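Inorganic pyrophosphatase (Neisseria gonorrhoeae, PDB 5TEA) probably hydrolyses inorganic pyrophosphate to two phosphate ions with the help of magnesium, working as a hexamer of identical subunits in the cytoplasm. Local coordinates at residues Phe105-Glu110 against His149-Lys154; Asp113-Val118 against Glu168-Val173; Asn127-Lys130 against Leu135-Gln138. All coordinates share one frame; numbering follows the deposited sequence.

Overall arrangement
Interactions 1 and 2 share the mixed beta sheet. Strands 94-107 and 110-119 are antiparallel neighbours in it and follow each other in the chain. The two contacts meet where Phe-105 N probably hydrogen-bonds to Asp-113 OD1, although their centres lie about 20 Å apart. Their segments alternate along the chain. Interaction 3 is nested inside both loops. Its centre is about 15 Å from that of interaction 2 and about 26 Å from that of interaction 1. Helix 137-149 leads from interaction 3 to interaction 1. Interaction 1 holds Tyr-150, a predicted substrate residue, and reaches a neighbouring subunit through Leu-153. Interaction 2 lies in the core. Interaction 3 lies at a subunit interface.

Interaction 1 (Phe105-Glu110 against His149-Lys154); sequences FVDDGE and HYKDLK
Phe-105 and Asp-107 meet Tyr-150 and Lys-151 through side chains, while the backbones stay well apart. The closest CA pair, Asp-107 and Lys-151, is 9.9 Å apart. The tight part lies round the Tyr-150 ring. Phe-105 CZ comes to its edge, 4.0 Å from Tyr-150 CE1. Asp-107 OD2 also lies near the ring plane, 2.9 Å from Tyr-150 OH. The carboxylate is turned almost square to the ring, with 87° between the planes. CG of Tyr-150 sits between its backbone N and carbonyl carbon (chi1 74°), which sends the ring across to the strand. Lys-151 CG lies against one face of this ring, near the rim.

The looser side is at Lys-151. Its CE touches Asp-107 OD1 at 3.9 Å, but NZ turns off at the last torsion and stays 5.0 Å from Asp-107 OD1. The opposite charges probably still attract. NZ also lies close to Arg-53, consistent with a positively charged site for the pyrophosphate anion. The type I' turn from Asp-107 to Glu-110 closes the hairpin of strands 94-107 and 110-119; Asp-108, Gly-109 and Glu-110 are exposed.

Tyr-150 is predicted to bind substrate, and Lys-61 makes a cation-pi contact with it. Leu-153 O accepts a hydrogen bond from Lys-141 NZ of a neighbouring subunit. Phe-105 is buried between strands 110-119 and 159-165, packing on Lys-114 and Val-161, and segment 149-154 follows helix 137-149.

Interaction 2 (Asp113-Val118 against Glu168-Val173); sequences DKIVCV and EEAKKV
Ile-115 and Val-173 lie alongside each other, pointing opposite ways, and the methyl groups at their ends do the touching. Ile-115 CD1 comes to 4.1 Å from Val-173 CG1. The same methyl reaches the helix backbone, 3.9 Å from Ala-170 O, and lies 4.2 Å from Ala-170 CB. One strand side chain therefore meets two helix residues a turn apart. Ala-170 has only a CB to offer, which lets the backbones come close: the CA atoms of Ile-115 and Ala-170 are 6.2 Å apart. The CB of Ile-115 does not itself head for the helix. Chi1 (-49°) sets CG1 opposite the carbonyl carbon, and the bend at chi2 (-60°) brings CD1 to the helix.

Asp-113 meets Val-173 obliquely at the start of the segment. Its OD2 rests against both branches of the valine, 3.9 Å from CG1 and 3.9 Å from CG2 of Val-173. This is packing of an oxygen against methyls, and the polar needs of the carboxylate are met on the sheet. Asp-113 OD2 forms a salt bridge with Lys-104, and OD1 accepts the N-H of Phe-105. The helix keeps its own ion pair on another side, with Lys-171 NZ 2.8 Å from Glu-168 OE1.

All four touching residues are buried. Ala-170 also packs on Val-99 and Val-102 of strand 94-107. Helix 167-183 is thus laid by its apolar side against the beta sheet, an alpha-on-beta packing in the core of the pyrophosphatase fold.

Interaction 3 (Asn127-Lys130 against Leu135-Gln138); sequences NAYK and LPQQ
Tyr-129 and Leu-135 bring the loop after strand 110-119 back beside the entry to helix 137-149, with their CA atoms 6.4 Å apart. A CH-pi contact packs the loop against the N-terminus of this helix, where Pro-136 is the N-cap. Leu-135 CD2 sits over the ring of Tyr-129, 3.6 Å from its centroid and only 13° off the ring normal. The two side chains stand nearly perpendicular, and the CD2 methyl is what meets the face. Chi1 of -61° carries CG away from the carbonyl carbon, and chi2 (175°) leaves CD2 as the branch turned to the ring. Ala-128 CB lies on the opposite face, nearer the rim, so the ring is held between two methyl groups. At the far end of the tyrosine, OH makes a looser approach of 4.4 Å to Pro-136 CD.

Leu-135 is buried and also packs on Ile-100 of strand 94-107. Pro-136 packs on Asn-125 of a neighbouring subunit, which puts this end of the contact at a subunit interface of the hexamer. Gln-137 folds back over the helix start. Its NE2 donates to Leu-132 O and, at 2.8 Å, to Leu-135 O, reaching the latter from above the carbonyl plane.

Interaction 1 (Phe105-Glu110 against His149-Lys154)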
ATOM      1  N   PHE B 105     -16.849 -15.652  23.196  1.00 17.57           N
ATOM      2  CA  PHE B 105     -15.717 -16.399  22.661  1.00 19.00           C
ATOM      3  C   PHE B 105     -15.018 -17.133  23.789  1.00 20.77           C
ATOM      4  O   PHE B 105     -14.838 -16.595  24.885  1.00 21.07           O
ATOM      5  CB  PHE B 105     -14.754 -15.449  21.947  1.00 20.94           C
ATOM      6  CG  PHE B 105     -13.620 -16.128  21.231  1.00 17.80           C
ATOM      7  CD1 PHE B 105     -13.857 -16.980  20.164  1.00 17.53           C
ATOM      8  CD2 PHE B 105     -12.313 -15.864  21.597  1.00 19.41           C
ATOM      9  CE1 PHE B 105     -12.792 -17.599  19.497  1.00 21.25           C
ATOM     10  CE2 PHE B 105     -11.236 -16.458  20.929  1.00 21.04           C
ATOM     11  CZ  PHE B 105     -11.481 -17.324  19.878  1.00 20.82           C
ATOM     12  N   VAL B 106     -14.615 -18.364  23.505  1.00 20.13           N
ATOM     13  CA  VAL B 106     -13.875 -19.184  24.446  1.00 19.45           C
ATOM     14  C   VAL B 106     -12.535 -19.494  23.807  1.00 23.70           C
ATOM     15  O   VAL B 106     -12.478 -19.931  22.650  1.00 23.85           O
ATOM     16  CB  VAL B 106     -14.644 -20.467  24.809  1.00 22.06           C
ATOM     17  CG1 VAL B 106     -13.787 -21.368  25.688  1.00 25.35           C
ATOM     18  CG2 VAL B 106     -15.950 -20.091  25.525  1.00 21.25           C
ATOM     19  N   ASP B 107     -11.467 -19.238  24.549  1.00 19.58           N
ATOM     20  CA  ASP B 107     -10.093 -19.381  24.066  1.00 21.22           C
ATOM     21  C   ASP B 107      -9.346 -20.142  25.145  1.00 23.44           C
ATOM     22  O   ASP B 107      -9.212 -19.645  26.270  1.00 21.70           O
ATOM     23  CB  ASP B 107      -9.467 -18.004  23.821  1.00 27.93           C
ATOM     24  CG  ASP B 107      -8.112 -18.069  23.130  1.00 33.43           C
ATOM     25  OD1 ASP B 107      -7.461 -19.129  23.128  1.00 29.59           O
ATOM     26  OD2 ASP B 107      -7.688 -17.024  22.590  1.00 38.63           O
ATOM     27  N   ASP B 108      -8.904 -21.358  24.820  1.00 21.78           N
ATOM     28  CA  ASP B 108      -8.066 -22.166  25.712  1.00 23.24           C
ATOM     29  C   ASP B 108      -8.743 -22.432  27.058  1.00 24.23           C
ATOM     30  O   ASP B 108      -8.096 -22.457  28.110  1.00 25.41           O
ATOM     31  CB  ASP B 108      -6.688 -21.520  25.906  1.00 24.83           C
ATOM     32  CG  ASP B 108      -5.655 -22.499  26.444  1.00 31.02           C
ATOM     33  OD1 ASP B 108      -5.683 -23.698  26.056  1.00 25.58           O
ATOM     34  OD2 ASP B 108      -4.801 -22.071  27.251  1.00 26.00           O
ATOM     35  N   GLY B 109     -10.043 -22.710  27.025  1.00 24.61           N
ATOM     36  CA  GLY B 109     -10.746 -23.053  28.250  1.00 25.15           C
ATOM     37  C   GLY B 109     -11.177 -21.873  29.102  1.00 26.80           C
ATOM     38  O   GLY B 109     -11.656 -22.083  30.225  1.00 29.86           O
ATOM     39  N   GLU B 110     -10.994 -20.647  28.627  1.00 25.83           N
ATOM     40  CA  GLU B 110     -11.372 -19.450  29.369  1.00 30.70           C
ATOM     41  C   GLU B 110     -12.314 -18.604  28.529  1.00 25.31           C
ATOM     42  O   GLU B 110     -12.228 -18.590  27.300  1.00 27.10           O
ATOM     43  CB  GLU B 110     -10.140 -18.604  29.750  1.00 28.59           C
ATOM     44  CG  GLU B 110      -9.078 -19.349  30.575  1.00 36.48           C
ATOM     45  CD  GLU B 110      -9.339 -19.279  32.062  1.00 53.77           C
ATOM     46  OE1 GLU B 110      -8.475 -19.738  32.838  1.00 61.61           O
ATOM     47  OE2 GLU B 110     -10.407 -18.763  32.457  1.00 55.17           O
ATOM     48  N   HIS B 149     -10.538 -20.336  13.851  1.00 18.18           N
ATOM     49  CA  HIS B 149      -9.480 -21.088  13.190  1.00 19.67           C
ATOM     50  C   HIS B 149      -8.075 -20.497  13.294  1.00 25.79           C
ATOM     51  O   HIS B 149      -7.131 -21.110  12.773  1.00 21.81           O
ATOM     52  CB  HIS B 149      -9.841 -21.252  11.709  1.00 20.40           C
ATOM     53  CG  HIS B 149     -11.026 -22.135  11.480  1.00 24.52           C
ATOM     54  ND1 HIS B 149     -10.937 -23.509  11.508  1.00 27.93           N
ATOM     55  CD2 HIS B 149     -12.329 -21.844  11.254  1.00 24.92           C
ATOM     56  CE1 HIS B 149     -12.134 -24.028  11.287  1.00 29.12           C
ATOM     57  NE2 HIS B 149     -12.997 -23.040  11.131  1.00 27.60           N
ATOM     58  N   TYR B 150      -7.891 -19.346  13.946  1.00 19.56           N
ATOM     59  CA  TYR B 150      -6.611 -18.656  13.787  1.00 20.50           C
ATOM     60  C   TYR B 150      -5.454 -19.342  14.503  1.00 22.65           C
ATOM     61  O   TYR B 150      -4.293 -19.035  14.198  1.00 24.06           O
ATOM     62  CB  TYR B 150      -6.720 -17.196  14.240  1.00 23.43           C
ATOM     63  CG  TYR B 150      -6.792 -16.991  15.736  1.00 28.68           C
ATOM     64  CD1 TYR B 150      -7.942 -17.312  16.448  1.00 28.31           C
ATOM     65  CD2 TYR B 150      -5.714 -16.455  16.431  1.00 32.55           C
ATOM     66  CE1 TYR B 150      -8.012 -17.104  17.820  1.00 29.67           C
ATOM     67  CE2 TYR B 150      -5.773 -16.245  17.794  1.00 40.60           C
ATOM     68  CZ  TYR B 150      -6.925 -16.569  18.484  1.00 43.19           C
ATOM     69  OH  TYR B 150      -6.984 -16.363  19.843  1.00 55.74           O
ATOM     70  N   LYS B 151      -5.721 -20.286  15.396  1.00 24.46           N
ATOM     71  CA  LYS B 151      -4.658 -21.084  15.990  1.00 27.92           C
ATOM     72  C   LYS B 151      -4.557 -22.480  15.379  1.00 29.00           C
ATOM     73  O   LYS B 151      -3.866 -23.340  15.934  1.00 29.27           O
ATOM     74  CB  LYS B 151      -4.860 -21.182  17.506  1.00 32.95           C
ATOM     75  CG  LYS B 151      -4.735 -19.842  18.236  1.00 36.80           C
ATOM     76  CD  LYS B 151      -4.945 -20.019  19.731  1.00 48.31           C
ATOM     77  CE  LYS B 151      -4.553 -18.778  20.515  1.00 56.50           C
ATOM     78  NZ  LYS B 151      -3.077 -18.674  20.697  1.00 63.38           N
ATOM     79  N   ASP B 152      -5.220 -22.725  14.246  1.00 27.86           N
ATOM     80  CA  ASP B 152      -5.301 -24.094  13.738  1.00 29.55           C
ATOM     81  C   ASP B 152      -3.951 -24.691  13.386  1.00 37.19           C
ATOM     82  O   ASP B 152      -3.833 -25.919  13.341  1.00 33.81           O
ATOM     83  CB  ASP B 152      -6.200 -24.174  12.507  1.00 26.42           C
ATOM     84  CG  ASP B 152      -7.645 -24.350  12.871  1.00 33.90           C
ATOM     85  OD1 ASP B 152      -7.958 -24.206  14.073  1.00 27.80           O
ATOM     86  OD2 ASP B 152      -8.462 -24.630  11.969  1.00 31.44           O
ATOM     87  N   LEU B 153      -2.932 -23.877  13.106  1.00 30.92           N
ATOM     88  CA  LEU B 153      -1.677 -24.486  12.682  1.00 33.09           C
ATOM     89  C   LEU B 153      -0.970 -25.200  13.829  1.00 44.13           C
ATOM     90  O   LEU B 153      -0.159 -26.093  13.577  1.00 40.42           O
ATOM     91  CB  LEU B 153      -0.757 -23.443  12.042  1.00 33.37           C
ATOM     92  CG  LEU B 153      -1.311 -22.852  10.743  1.00 33.04           C
ATOM     93  CD1 LEU B 153      -0.246 -22.041  10.032  1.00 33.49           C
ATOM     94  CD2 LEU B 153      -1.838 -23.943   9.830  1.00 36.03           C
ATOM     95  N   LYS B 154      -1.285 -24.853  15.084  1.00 40.64           N
ATOM     96  CA  LYS B 154      -0.767 -25.550  16.268  1.00 42.60           C
ATOM     97  C   LYS B 154      -1.753 -25.281  17.411  1.00 43.44           C
ATOM     98  O   LYS B 154      -1.555 -24.411  18.263  1.00 48.36           O
ATOM     99  CB  LYS B 154       0.643 -25.102  16.639  1.00 58.90           C
TER

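Interaction 2 (Asp113-Val118 against Glu168-Val173)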
ATOM      1  N   ASP B 113     -14.309 -12.911  25.705  1.00 20.70           N
ATOM      2  CA  ASP B 113     -15.249 -12.174  24.868  1.00 21.75           C
ATOM      3  C   ASP B 113     -14.581 -10.958  24.247  1.00 19.70           C
ATOM      4  O   ASP B 113     -13.629 -10.397  24.796  1.00 22.42           O
ATOM      5  CB  ASP B 113     -16.458 -11.702  25.687  1.00 21.36           C
ATOM      6  CG  ASP B 113     -17.266 -12.843  26.267  1.00 22.85           C
ATOM      7  OD1 ASP B 113     -17.247 -13.947  25.683  1.00 19.06           O
ATOM      8  OD2 ASP B 113     -17.943 -12.630  27.309  1.00 24.71           O
ATOM      9  N   LYS B 114     -15.128 -10.512  23.114  1.00 18.59           N
ATOM     10  CA  LYS B 114     -14.605  -9.359  22.394  1.00 16.61           C
ATOM     11  C   LYS B 114     -15.757  -8.428  22.039  1.00 17.38           C
ATOM     12  O   LYS B 114     -16.722  -8.844  21.391  1.00 18.75           O
ATOM     13  CB  LYS B 114     -13.826  -9.817  21.152  1.00 17.42           C
ATOM     14  CG  LYS B 114     -12.859 -10.958  21.514  1.00 22.28           C
ATOM     15  CD  LYS B 114     -11.687 -11.102  20.590  1.00 25.46           C
ATOM     16  CE  LYS B 114     -10.947 -12.398  20.911  1.00 25.12           C
ATOM     17  NZ  LYS B 114     -10.394 -12.387  22.296  1.00 21.76           N
ATOM     18  N   ILE B 115     -15.676  -7.193  22.510  1.00 13.89           N
ATOM     19  CA  ILE B 115     -16.718  -6.194  22.258  1.00 17.08           C
ATOM     20  C   ILE B 115     -16.564  -5.706  20.828  1.00 16.36           C
ATOM     21  O   ILE B 115     -15.445  -5.424  20.387  1.00 18.37           O
ATOM     22  CB  ILE B 115     -16.593  -5.027  23.251  1.00 16.58           C
ATOM     23  CG1 ILE B 115     -16.467  -5.554  24.688  1.00 19.51           C
ATOM     24  CG2 ILE B 115     -17.791  -4.072  23.140  1.00 19.23           C
ATOM     25  CD1 ILE B 115     -17.685  -6.404  25.106  1.00 21.27           C
ATOM     26  N   VAL B 116     -17.674  -5.635  20.085  1.00 17.99           N
ATOM     27  CA  VAL B 116     -17.652  -5.158  18.702  1.00 14.26           C
ATOM     28  C   VAL B 116     -18.008  -3.677  18.709  1.00 14.50           C
ATOM     29  O   VAL B 116     -19.023  -3.274  19.294  1.00 14.33           O
ATOM     30  CB  VAL B 116     -18.618  -5.954  17.810  1.00 15.25           C
ATOM     31  CG1 VAL B 116     -18.433  -5.533  16.346  1.00 16.23           C
ATOM     32  CG2 VAL B 116     -18.414  -7.457  17.984  1.00 17.99           C
ATOM     33  N   CYS B 117     -17.155  -2.862  18.092  1.00 16.22           N
ATOM     34  CA  CYS B 117     -17.296  -1.413  18.155  1.00 19.41           C
ATOM     35  C   CYS B 117     -17.072  -0.812  16.780  1.00 19.99           C
ATOM     36  O   CYS B 117     -16.428  -1.413  15.912  1.00 16.05           O
ATOM     37  CB  CYS B 117     -16.279  -0.773  19.120  1.00 17.62           C
ATOM     38  SG  CYS B 117     -16.508  -1.155  20.861  1.00 20.54           S
ATOM     39  N   VAL B 118     -17.564   0.415  16.624  1.00 13.63           N
ATOM     40  CA  VAL B 118     -17.189   1.299  15.519  1.00 13.79           C
ATOM     41  C   VAL B 118     -16.820   2.649  16.120  1.00 13.20           C
ATOM     42  O   VAL B 118     -17.225   2.967  17.250  1.00 16.64           O
ATOM     43  CB  VAL B 118     -18.337   1.450  14.491  1.00 15.35           C
ATOM     44  CG1 VAL B 118     -18.610   0.100  13.796  1.00 15.66           C
ATOM     45  CG2 VAL B 118     -19.618   1.975  15.190  1.00 14.95           C
ATOM     46  N   GLU B 168     -26.700  -4.550  24.490  1.00 22.78           N
ATOM     47  CA  GLU B 168     -27.031  -4.632  25.909  1.00 21.46           C
ATOM     48  C   GLU B 168     -26.271  -5.771  26.582  1.00 24.87           C
ATOM     49  O   GLU B 168     -25.733  -5.593  27.682  1.00 24.43           O
ATOM     50  CB  GLU B 168     -28.539  -4.762  26.101  1.00 28.86           C
ATOM     51  CG  GLU B 168     -29.306  -3.443  25.836  1.00 37.79           C
ATOM     52  CD  GLU B 168     -28.688  -2.223  26.548  1.00 41.55           C
ATOM     53  OE1 GLU B 168     -28.301  -1.255  25.854  1.00 41.44           O
ATOM     54  OE2 GLU B 168     -28.591  -2.233  27.800  1.00 39.37           O
ATOM     55  N   GLU B 169     -26.180  -6.938  25.928  1.00 25.06           N
ATOM     56  CA  GLU B 169     -25.314  -7.993  26.453  1.00 27.15           C
ATOM     57  C   GLU B 169     -23.857  -7.539  26.500  1.00 24.88           C
ATOM     58  O   GLU B 169     -23.132  -7.860  27.452  1.00 23.71           O
ATOM     59  CB  GLU B 169     -25.442  -9.287  25.633  1.00 26.23           C
ATOM     60  CG  GLU B 169     -24.622 -10.451  26.247  1.00 30.22           C
ATOM     61  CD  GLU B 169     -24.753 -11.795  25.520  1.00 33.15           C
ATOM     62  OE1 GLU B 169     -24.229 -12.808  26.042  1.00 32.93           O
ATOM     63  OE2 GLU B 169     -25.375 -11.857  24.442  1.00 33.19           O
ATOM     64  N   ALA B 170     -23.403  -6.805  25.476  1.00 22.25           N
ATOM     65  CA  ALA B 170     -22.029  -6.295  25.485  1.00 20.17           C
ATOM     66  C   ALA B 170     -21.789  -5.367  26.670  1.00 23.42           C
ATOM     67  O   ALA B 170     -20.734  -5.425  27.309  1.00 19.73           O
ATOM     68  CB  ALA B 170     -21.719  -5.575  24.173  1.00 19.07           C
ATOM     69  N   LYS B 171     -22.770  -4.523  27.002  1.00 20.92           N
ATOM     70  CA  LYS B 171     -22.622  -3.640  28.157  1.00 17.65           C
ATOM     71  C   LYS B 171     -22.496  -4.428  29.452  1.00 21.12           C
ATOM     72  O   LYS B 171     -21.750  -4.034  30.357  1.00 19.76           O
ATOM     73  CB  LYS B 171     -23.809  -2.686  28.247  1.00 18.80           C
ATOM     74  CG  LYS B 171     -23.788  -1.602  27.193  1.00 25.77           C
ATOM     75  CD  LYS B 171     -25.049  -0.751  27.272  1.00 30.98           C
ATOM     76  CE  LYS B 171     -25.198   0.145  26.050  1.00 40.17           C
ATOM     77  NZ  LYS B 171     -26.512   0.857  26.066  1.00 42.65           N
ATOM     78  N   LYS B 172     -23.249  -5.517  29.582  1.00 24.96           N
ATOM     79  CA  LYS B 172     -23.151  -6.309  30.798  1.00 23.49           C
ATOM     80  C   LYS B 172     -21.755  -6.897  30.942  1.00 21.73           C
ATOM     81  O   LYS B 172     -21.177  -6.888  32.035  1.00 24.35           O
ATOM     82  CB  LYS B 172     -24.216  -7.402  30.789  1.00 26.96           C
ATOM     83  CG  LYS B 172     -24.194  -8.292  32.021  1.00 39.31           C
ATOM     84  CD  LYS B 172     -25.285  -9.348  31.954  1.00 57.66           C
ATOM     85  CE  LYS B 172     -25.077 -10.270  30.760  1.00 72.93           C
ATOM     86  NZ  LYS B 172     -23.740 -10.942  30.785  1.00 79.53           N
ATOM     87  N   VAL B 173     -21.195  -7.395  29.839  1.00 20.62           N
ATOM     88  CA  VAL B 173     -19.826  -7.919  29.845  1.00 23.34           C
ATOM     89  C   VAL B 173     -18.839  -6.835  30.262  1.00 22.84           C
ATOM     90  O   VAL B 173     -17.966  -7.063  31.104  1.00 22.99           O
ATOM     91  CB  VAL B 173     -19.477  -8.498  28.465  1.00 21.94           C
ATOM     92  CG1 VAL B 173     -17.975  -8.854  28.377  1.00 22.72           C
ATOM     93  CG2 VAL B 173     -20.361  -9.707  28.165  1.00 23.51           C
TER

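Interaction 3 (Asn127-Lys130 against Leu135-Gln138)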
ATOM      1  N   ASN B 127     -22.132   7.195  10.260  1.00 16.83           N
ATOM      2  CA  ASN B 127     -22.593   6.417  11.410  1.00 17.01           C
ATOM      3  C   ASN B 127     -23.619   5.367  10.987  1.00 16.80           C
ATOM      4  O   ASN B 127     -24.673   5.205  11.603  1.00 17.00           O
ATOM      5  CB  ASN B 127     -23.149   7.342  12.491  1.00 22.34           C
ATOM      6  CG  ASN B 127     -22.134   8.385  12.910  1.00 25.76           C
ATOM      7  OD1 ASN B 127     -21.019   8.040  13.296  1.00 20.89           O
ATOM      8  ND2 ASN B 127     -22.495   9.660  12.797  1.00 30.72           N
ATOM      9  N   ALA B 128     -23.290   4.645   9.916  1.00 18.82           N
ATOM     10  CA  ALA B 128     -24.212   3.663   9.347  1.00 22.39           C
ATOM     11  C   ALA B 128     -24.429   2.447  10.244  1.00 19.77           C
ATOM     12  O   ALA B 128     -25.413   1.724  10.056  1.00 22.22           O
ATOM     13  CB  ALA B 128     -23.686   3.179   7.991  1.00 17.20           C
ATOM     14  N   TYR B 129     -23.532   2.180  11.179  1.00 20.16           N
ATOM     15  CA  TYR B 129     -23.527   0.917  11.916  1.00 22.26           C
ATOM     16  C   TYR B 129     -23.805   1.182  13.388  1.00 19.52           C
ATOM     17  O   TYR B 129     -22.950   1.713  14.103  1.00 20.03           O
ATOM     18  CB  TYR B 129     -22.192   0.204  11.741  1.00 18.90           C
ATOM     19  CG  TYR B 129     -21.839  -0.041  10.297  1.00 19.77           C
ATOM     20  CD1 TYR B 129     -22.781  -0.544   9.407  1.00 19.14           C
ATOM     21  CD2 TYR B 129     -20.566   0.236   9.824  1.00 21.98           C
ATOM     22  CE1 TYR B 129     -22.455  -0.772   8.074  1.00 18.77           C
ATOM     23  CE2 TYR B 129     -20.233   0.010   8.496  1.00 23.92           C
ATOM     24  CZ  TYR B 129     -21.185  -0.491   7.629  1.00 23.81           C
ATOM     25  OH  TYR B 129     -20.863  -0.702   6.305  1.00 26.61           O
ATOM     26  N   LYS B 130     -25.001   0.817  13.836  1.00 18.08           N
ATOM     27  CA  LYS B 130     -25.350   0.902  15.243  1.00 18.07           C
ATOM     28  C   LYS B 130     -25.614  -0.448  15.882  1.00 20.80           C
ATOM     29  O   LYS B 130     -25.578  -0.540  17.115  1.00 25.10           O
ATOM     30  CB  LYS B 130     -26.580   1.810  15.438  1.00 18.18           C
ATOM     31  CG  LYS B 130     -26.282   3.276  15.075  1.00 23.45           C
ATOM     32  CD  LYS B 130     -27.438   4.234  15.340  1.00 35.28           C
ATOM     33  CE  LYS B 130     -27.028   5.667  15.002  1.00 40.02           C
ATOM     34  NZ  LYS B 130     -28.175   6.632  15.084  1.00 52.54           N
ATOM     35  N   LEU B 135     -24.220  -4.418   9.879  1.00 19.78           N
ATOM     36  CA  LEU B 135     -23.051  -4.853   9.114  1.00 15.46           C
ATOM     37  C   LEU B 135     -23.460  -5.893   8.076  1.00 17.03           C
ATOM     38  O   LEU B 135     -24.451  -6.599   8.256  1.00 24.48           O
ATOM     39  CB  LEU B 135     -22.007  -5.466  10.054  1.00 20.81           C
ATOM     40  CG  LEU B 135     -21.425  -4.591  11.155  1.00 22.52           C
ATOM     41  CD1 LEU B 135     -20.494  -5.402  12.053  1.00 24.53           C
ATOM     42  CD2 LEU B 135     -20.690  -3.427  10.526  1.00 24.89           C
ATOM     43  N   PRO B 136     -22.704  -6.028   6.980  1.00 21.11           N
ATOM     44  CA  PRO B 136     -22.934  -7.178   6.096  1.00 23.87           C
ATOM     45  C   PRO B 136     -22.734  -8.459   6.891  1.00 23.22           C
ATOM     46  O   PRO B 136     -21.743  -8.620   7.609  1.00 24.01           O
ATOM     47  CB  PRO B 136     -21.881  -7.023   4.986  1.00 21.86           C
ATOM     48  CG  PRO B 136     -21.147  -5.776   5.258  1.00 22.73           C
ATOM     49  CD  PRO B 136     -21.752  -5.057   6.425  1.00 24.66           C
ATOM     50  N   GLN B 137     -23.706  -9.358   6.789  1.00 21.01           N
ATOM     51  CA  GLN B 137     -23.646 -10.553   7.613  1.00 20.24           C
ATOM     52  C   GLN B 137     -22.487 -11.444   7.193  1.00 18.13           C
ATOM     53  O   GLN B 137     -21.954 -12.183   8.022  1.00 18.96           O
ATOM     54  CB  GLN B 137     -24.987 -11.279   7.552  1.00 30.93           C
ATOM     55  CG  GLN B 137     -26.115 -10.420   8.144  1.00 37.48           C
ATOM     56  CD  GLN B 137     -25.851 -10.007   9.603  1.00 43.23           C
ATOM     57  OE1 GLN B 137     -26.184 -10.751  10.530  1.00 51.20           O
ATOM     58  NE2 GLN B 137     -25.244  -8.823   9.807  1.00 26.77           N
ATOM     59  N   GLN B 138     -22.045 -11.330   5.942  1.00 22.27           N
ATOM     60  CA  GLN B 138     -20.856 -12.059   5.505  1.00 21.64           C
ATOM     61  C   GLN B 138     -19.592 -11.560   6.210  1.00 21.80           C
ATOM     62  O   GLN B 138     -18.639 -12.331   6.399  1.00 20.66           O
ATOM     63  CB  GLN B 138     -20.725 -11.943   3.985  1.00 21.02           C
ATOM     64  CG  GLN B 138     -19.629 -12.793   3.352  1.00 24.41           C
ATOM     65  CD  GLN B 138     -20.042 -14.249   3.144  1.00 27.85           C
ATOM     66  OE1 GLN B 138     -20.946 -14.755   3.815  1.00 27.82           O
ATOM     67  NE2 GLN B 138     -19.388 -14.925   2.187  1.00 25.82           N
TER